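Long-range contacts in DNA translocase coupling protein (Clostridium perfringens, PDB 6O1W), which probably binds ATP and DNA and acts as the DNA translocase coupling protein in conjugative transfer of a Clostridium perfringens plasmid: residues Ile149-Leu154 with Asn352-Leu357; Asp197-Arg202 with Arg268-Asn273. All coordinates share one frame; numbering follows the deposited sequence.

Overall arrangement
Both contacts join helices to other parts of the P-loop ATPase fold, in two ways. Interaction 1 closes the longer loop, bringing the C-terminal helix onto helix 142-155, which follows the Walker A motif; interaction 2, nested inside that loop, ties helix 185-209 to the turn entering strand 272-278. Their centres are 21 Å apart and their nearest atoms about 5 Å. Interaction 1 is apolar; interaction 2 is led by hydrogen bonds. The W151 side chain lies about 10 Å from that of V144, which contacts ATP in another structure of this protein; no nucleotide is bound here. Interaction 2 lies away from this site, its E198 side chain about 7 Å from a bound beta-D-glucopyranose.

Interaction 1 of 2, residues Ile149-Leu154 with Asn352-Leu357; sequences ILWQLL and NKILKL
With CG of W151 anti to its backbone N (chi1 176°), the indole reaches out from helix 142-155 until CZ3 and CH2 of its six-membered ring meet I354 of the C-terminal helix 351-356. I354 answers in turn: chi1 sets CG1 beside the backbone N, and a second turn at chi2 (-52°) folds CD1 round, so that the branch crosses the indole obliquely. I354 CG1 lies 3.7 Å from W151 CZ3, while I354 CD1 sits off-centre over the six-membered ring of W151, 4.2 Å from its centroid, a CH-pi contact. The same methyl, I354 CD1, fills the corner between ring and helix, 3.6 Å from L154 C and 3.8 Å from L154 CB. Helix 142-155 is the helix that follows the Walker A loop in this FtsK/SpoIIIE-type P-loop ATPase domain; its buried residues L150 and L153 pack on strands of the central sheet, whereas W151 and L154 receive the chain's last helix. The two short helical segments run at 30° to one another with their axes 10.8 Å apart, a separation bridged by side chains. The indole is fixed from further directions too, since its NE1 hydrogen-bonds to D102 and its rings meet those of W100 and F343. At the margin, K353 CB approaches W151 CH2 at 4.3 Å, and the lysine NZ makes a long, weak ion pair with the same D102 carboxylate. Beyond I354, L357 CD2 comes to 4.2 Å from L154 O.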
loop_
_atom_site.group_PDB
_atom_site.type_symbol
_atom_site.label_atom_id
_atom_site.label_comp_id
_atom_site.label_asym_id
_atom_site.label_seq_id
_atom_site.Cartn_x
_atom_site.Cartn_y
_atom_site.Cartn_z
ATOM N N ILE A 149 1.777 -8.856 6.492
ATOM C CA ILE A 149 0.785 -8.427 7.498
ATOM C C ILE A 149 0.151 -9.685 8.123
ATOM O O ILE A 149 0.038 -9.764 9.337
ATOM C CB ILE A 149 -0.298 -7.520 6.855
ATOM C CG1 ILE A 149 0.322 -6.143 6.455
ATOM C CG2 ILE A 149 -1.522 -7.339 7.826
ATOM C CD1 ILE A 149 -0.505 -5.366 5.508
ATOM N N LEU A 150 -0.246 -10.663 7.275
ATOM C CA LEU A 150 -0.862 -11.923 7.691
ATOM C C LEU A 150 0.036 -12.667 8.668
ATOM O O LEU A 150 -0.445 -13.106 9.707
ATOM C CB LEU A 150 -1.154 -12.794 6.448
ATOM C CG LEU A 150 -1.636 -14.235 6.667
ATOM C CD1 LEU A 150 -2.990 -14.268 7.490
ATOM C CD2 LEU A 150 -1.785 -14.960 5.317
ATOM N N TRP A 151 1.335 -12.806 8.333
ATOM C CA TRP A 151 2.349 -13.475 9.152
ATOM C C TRP A 151 2.448 -12.848 10.555
ATOM O O TRP A 151 2.409 -13.557 11.559
ATOM C CB TRP A 151 3.708 -13.404 8.429
ATOM C CG TRP A 151 4.819 -13.977 9.258
ATOM C CD1 TRP A 151 5.814 -13.282 9.885
ATOM C CD2 TRP A 151 4.946 -15.345 9.690
ATOM N NE1 TRP A 151 6.622 -14.147 10.589
ATOM C CE2 TRP A 151 6.101 -15.420 10.501
ATOM C CE3 TRP A 151 4.225 -16.525 9.421
ATOM C CZ2 TRP A 151 6.557 -16.627 11.049
ATOM C CZ3 TRP A 151 4.665 -17.720 9.980
ATOM C CH2 TRP A 151 5.812 -17.760 10.793
ATOM N N GLN A 152 2.499 -11.516 10.612
ATOM C CA GLN A 152 2.560 -10.740 11.848
ATOM C C GLN A 152 1.362 -11.028 12.745
ATOM O O GLN A 152 1.554 -11.356 13.918
ATOM C CB GLN A 152 2.690 -9.232 11.549
ATOM C CG GLN A 152 4.046 -8.897 10.915
ATOM C CD GLN A 152 4.209 -7.450 10.534
ATOM O OE1 GLN A 152 4.340 -7.081 9.369
ATOM N NE2 GLN A 152 4.211 -6.601 11.502
ATOM N N LEU A 153 0.147 -11.000 12.167
ATOM C CA LEU A 153 -1.082 -11.298 12.893
ATOM C C LEU A 153 -1.192 -12.757 13.314
ATOM O O LEU A 153 -1.676 -13.016 14.413
ATOM C CB LEU A 153 -2.317 -10.840 12.119
ATOM C CG LEU A 153 -2.355 -9.332 11.899
ATOM C CD1 LEU A 153 -3.480 -8.953 10.953
ATOM C CD2 LEU A 153 -2.398 -8.574 13.250
ATOM N N LEU A 154 -0.716 -13.698 12.476
ATOM C CA LEU A 154 -0.700 -15.133 12.828
ATOM C C LEU A 154 0.233 -15.353 14.037
ATOM O O LEU A 154 -0.060 -16.181 14.899
ATOM C CB LEU A 154 -0.199 -15.981 11.632
ATOM C CG LEU A 154 -1.182 -16.190 10.473
ATOM C CD1 LEU A 154 -0.548 -16.974 9.374
ATOM C CD2 LEU A 154 -2.468 -16.898 10.937
ATOM N N ASN A 352 5.024 -24.117 11.385
ATOM C CA ASN A 352 5.238 -24.780 12.675
ATOM C C ASN A 352 5.407 -23.787 13.827
ATOM O O ASN A 352 4.964 -24.099 14.926
ATOM C CB ASN A 352 6.378 -25.814 12.627
ATOM C CG ASN A 352 7.583 -25.450 11.778
ATOM O OD1 ASN A 352 8.664 -25.152 12.302
ATOM N ND2 ASN A 352 7.438 -25.498 10.444
ATOM N N LYS A 353 5.947 -22.579 13.577
ATOM C CA LYS A 353 6.028 -21.540 14.613
ATOM C C LYS A 353 4.614 -21.100 15.075
ATOM O O LYS A 353 4.405 -20.894 16.268
ATOM C CB LYS A 353 6.836 -20.328 14.147
ATOM C CG LYS A 353 8.337 -20.557 14.083
ATOM C CD LYS A 353 9.031 -19.357 13.428
ATOM C CE LYS A 353 10.433 -19.140 13.932
ATOM N NZ LYS A 353 11.082 -17.993 13.250
ATOM N N ILE A 354 3.643 -21.024 14.141
ATOM C CA ILE A 354 2.251 -20.649 14.420
ATOM C C ILE A 354 1.491 -21.745 15.152
ATOM O O ILE A 354 0.700 -21.447 16.057
ATOM C CB ILE A 354 1.495 -20.192 13.124
ATOM C CG1 ILE A 354 2.240 -19.072 12.380
ATOM C CG2 ILE A 354 0.029 -19.818 13.404
ATOM C CD1 ILE A 354 2.646 -17.855 13.218
ATOM N N LEU A 355 1.666 -23.006 14.712
ATOM C CA LEU A 355 0.986 -24.157 15.315
ATOM C C LEU A 355 1.440 -24.360 16.759
ATOM O O LEU A 355 0.608 -24.697 17.600
ATOM C CB LEU A 355 1.170 -25.427 14.463
ATOM C CG LEU A 355 0.512 -25.406 13.061
ATOM C CD1 LEU A 355 0.972 -26.583 12.214
ATOM C CD2 LEU A 355 -1.004 -25.387 13.152
ATOM N N LYS A 356 2.731 -24.052 17.059
ATOM C CA LYS A 356 3.314 -24.101 18.408
ATOM C C LYS A 356 2.610 -23.122 19.370
ATOM O O LYS A 356 2.548 -23.408 20.563
ATOM C CB LYS A 356 4.835 -23.875 18.383
ATOM C CG LYS A 356 5.655 -25.082 17.886
ATOM C CD LYS A 356 5.815 -26.203 18.924
ATOM C CE LYS A 356 6.625 -27.368 18.398
ATOM N NZ LYS A 356 6.575 -28.542 19.315
ATOM N N LEU A 357 2.052 -21.990 18.851
ATOM C CA LEU A 357 1.215 -21.040 19.605
ATOM C C LEU A 357 -0.123 -21.795 19.782
ATOM O O LEU A 357 -1.065 -21.586 19.013
ATOM C CB LEU A 357 0.949 -19.757 18.778
ATOM C CG LEU A 357 1.839 -18.536 18.957
ATOM C CD1 LEU A 357 2.905 -18.482 17.886
ATOM C CD2 LEU A 357 1.010 -17.269 18.831
#

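Interaction 2 of 2, residues Asp197-Arg202 with Arg268-Asn273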
loop_
_atom_site.group_PDB
_atom_site.type_symbol
_atom_site.label_atom_id
_atom_site.label_comp_id
_atom_site.label_asym_id
_atom_site.label_seq_id
_atom_site.Cartn_x
_atom_site.Cartn_y
_atom_site.Cartn_z
ATOM N N ASP A 197 -22.273 -12.499 10.393
ATOM C CA ASP A 197 -22.967 -13.002 11.597
ATOM C C ASP A 197 -22.012 -12.948 12.805
ATOM O O ASP A 197 -22.455 -12.585 13.888
ATOM C CB ASP A 197 -23.434 -14.455 11.385
ATOM C CG ASP A 197 -24.546 -14.621 10.360
ATOM O OD1 ASP A 197 -25.062 -13.585 9.859
ATOM O OD2 ASP A 197 -24.881 -15.778 10.031
ATOM N N GLU A 198 -20.716 -13.321 12.626
ATOM C CA GLU A 198 -19.743 -13.283 13.723
ATOM C C GLU A 198 -19.538 -11.818 14.169
ATOM O O GLU A 198 -19.427 -11.555 15.360
ATOM C CB GLU A 198 -18.399 -13.952 13.340
ATOM C CG GLU A 198 -17.318 -13.853 14.416
ATOM C CD GLU A 198 -17.538 -14.628 15.709
ATOM O OE1 GLU A 198 -18.290 -15.627 15.676
ATOM O OE2 GLU A 198 -16.945 -14.255 16.751
ATOM N N ASN A 199 -19.522 -10.888 13.211
ATOM C CA ASN A 199 -19.419 -9.468 13.494
ATOM C C ASN A 199 -20.649 -9.008 14.307
ATOM O O ASN A 199 -20.488 -8.324 15.317
ATOM C CB ASN A 199 -19.312 -8.650 12.199
ATOM C CG ASN A 199 -18.997 -7.207 12.517
ATOM O OD1 ASN A 199 -17.930 -6.886 12.991
ATOM N ND2 ASN A 199 -19.923 -6.320 12.336
ATOM N N ALA A 200 -21.857 -9.418 13.885
ATOM C CA ALA A 200 -23.128 -9.063 14.565
ATOM C C ALA A 200 -23.140 -9.587 16.006
ATOM O O ALA A 200 -23.483 -8.830 16.896
ATOM C CB ALA A 200 -24.354 -9.564 13.769
ATOM N N LYS A 201 -22.647 -10.814 16.245
ATOM C CA LYS A 201 -22.533 -11.415 17.588
ATOM C C LYS A 201 -21.547 -10.642 18.495
ATOM O O LYS A 201 -21.834 -10.433 19.673
ATOM C CB LYS A 201 -22.156 -12.898 17.511
ATOM C CG LYS A 201 -23.266 -13.763 16.893
ATOM C CD LYS A 201 -22.794 -15.163 16.471
ATOM C CE LYS A 201 -23.006 -16.199 17.543
ATOM N NZ LYS A 201 -22.373 -17.494 17.193
ATOM N N ARG A 202 -20.446 -10.147 17.912
ATOM C CA ARG A 202 -19.420 -9.369 18.612
ATOM C C ARG A 202 -19.928 -7.988 18.970
ATOM O O ARG A 202 -19.723 -7.566 20.106
ATOM C CB ARG A 202 -18.138 -9.288 17.784
ATOM C CG ARG A 202 -17.405 -10.624 17.738
ATOM C CD ARG A 202 -16.050 -10.527 17.040
ATOM N NE ARG A 202 -15.417 -11.845 17.045
ATOM C CZ ARG A 202 -14.119 -12.074 16.922
ATOM N NH1 ARG A 202 -13.270 -11.065 16.747
ATOM N NH2 ARG A 202 -13.659 -13.311 16.945
ATOM N N ARG A 268 -15.077 -2.155 12.972
ATOM C CA ARG A 268 -14.081 -1.278 13.593
ATOM C C ARG A 268 -13.594 -1.780 14.964
ATOM O O ARG A 268 -12.399 -1.890 15.176
ATOM C CB ARG A 268 -14.683 0.130 13.782
ATOM C CG ARG A 268 -15.759 0.523 12.773
ATOM C CD ARG A 268 -15.210 1.601 11.871
ATOM N NE ARG A 268 -15.079 1.109 10.506
ATOM C CZ ARG A 268 -14.098 1.433 9.671
ATOM N NH1 ARG A 268 -13.120 2.244 10.061
ATOM N NH2 ARG A 268 -14.082 0.946 8.447
ATOM N N ALA A 269 -14.531 -2.095 15.875
ATOM C CA ALA A 269 -14.303 -2.484 17.264
ATOM C C ALA A 269 -14.291 -3.988 17.533
ATOM O O ALA A 269 -13.903 -4.400 18.629
ATOM C CB ALA A 269 -15.367 -1.825 18.143
ATOM N N THR A 270 -14.735 -4.795 16.570
ATOM C CA THR A 270 -14.921 -6.248 16.730
ATOM C C THR A 270 -13.685 -7.123 16.411
ATOM O O THR A 270 -13.726 -8.339 16.620
ATOM C CB THR A 270 -16.121 -6.693 15.915
ATOM O OG1 THR A 270 -15.843 -6.427 14.555
ATOM C CG2 THR A 270 -17.431 -5.990 16.331
ATOM N N GLY A 271 -12.596 -6.524 15.934
ATOM C CA GLY A 271 -11.394 -7.300 15.664
ATOM C C GLY A 271 -11.532 -8.234 14.473
ATOM O O GLY A 271 -10.980 -9.328 14.481
ATOM N N ILE A 272 -12.262 -7.815 13.440
ATOM C CA ILE A 272 -12.353 -8.525 12.170
ATOM C C ILE A 272 -11.750 -7.556 11.132
ATOM O O ILE A 272 -12.340 -6.499 10.849
ATOM C CB ILE A 272 -13.777 -9.008 11.801
ATOM C CG1 ILE A 272 -14.438 -9.805 12.968
ATOM C CG2 ILE A 272 -13.753 -9.795 10.468
ATOM C CD1 ILE A 272 -15.792 -10.361 12.743
ATOM N N ASN A 273 -10.586 -7.927 10.560
ATOM C CA ASN A 273 -9.829 -7.084 9.642
ATOM C C ASN A 273 -9.730 -7.600 8.212
ATOM O O ASN A 273 -9.400 -8.762 7.975
ATOM C CB ASN A 273 -8.426 -6.823 10.212
ATOM C CG ASN A 273 -8.460 -6.436 11.673
ATOM O OD1 ASN A 273 -8.077 -7.201 12.533
ATOM N ND2 ASN A 273 -8.936 -5.252 11.989
#
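Two hydrogen bonds join helix 185-209 to T270, one to its hydroxyl and one to its carbonyl. T270 OG1 donates to N199 OD1 at 2.6 Å, arriving nearly along the C=O axis of the amide, and R202 NH1 donates to T270 O at 2.8 Å, with an N-H...O angle of 164° and the oxygen in the guanidinium plane. The arginine chain runs extended from CG to NE, and its head is held within its own helix as well: one turn back, E198 bends at chi2 (68°) and offers the anti lone pair of OE2 to R202 NE, a salt bridge of 2.9 Å. With NH2 bonded to the carbonyl of K227, three nitrogens of the guanidinium have acceptors, which should fix its rotation; the nearby carboxylate would be expected to favour its charged form. T270 lies in the turn between helix 247-266 and strand 272-278, a helix-to-strand connection of the central sheet in the P-loop ATPase domain, and G271, with phi 70°, carries the chain from helical angles into the strand. Facing the helix, T270 CG2 rests 3.7 Å from R202 CB, and the threonine packs further on L203 and L206. Where the strand begins, I272 places CG1 beside its backbone N and extends CD1 to the helix, 3.8 Å from N199 N and 4.2 Å from E198 CG. N199 itself has CG anti to its backbone N, which swings the amide across to T270, with L263 and L266 of helix 247-266 packed against it.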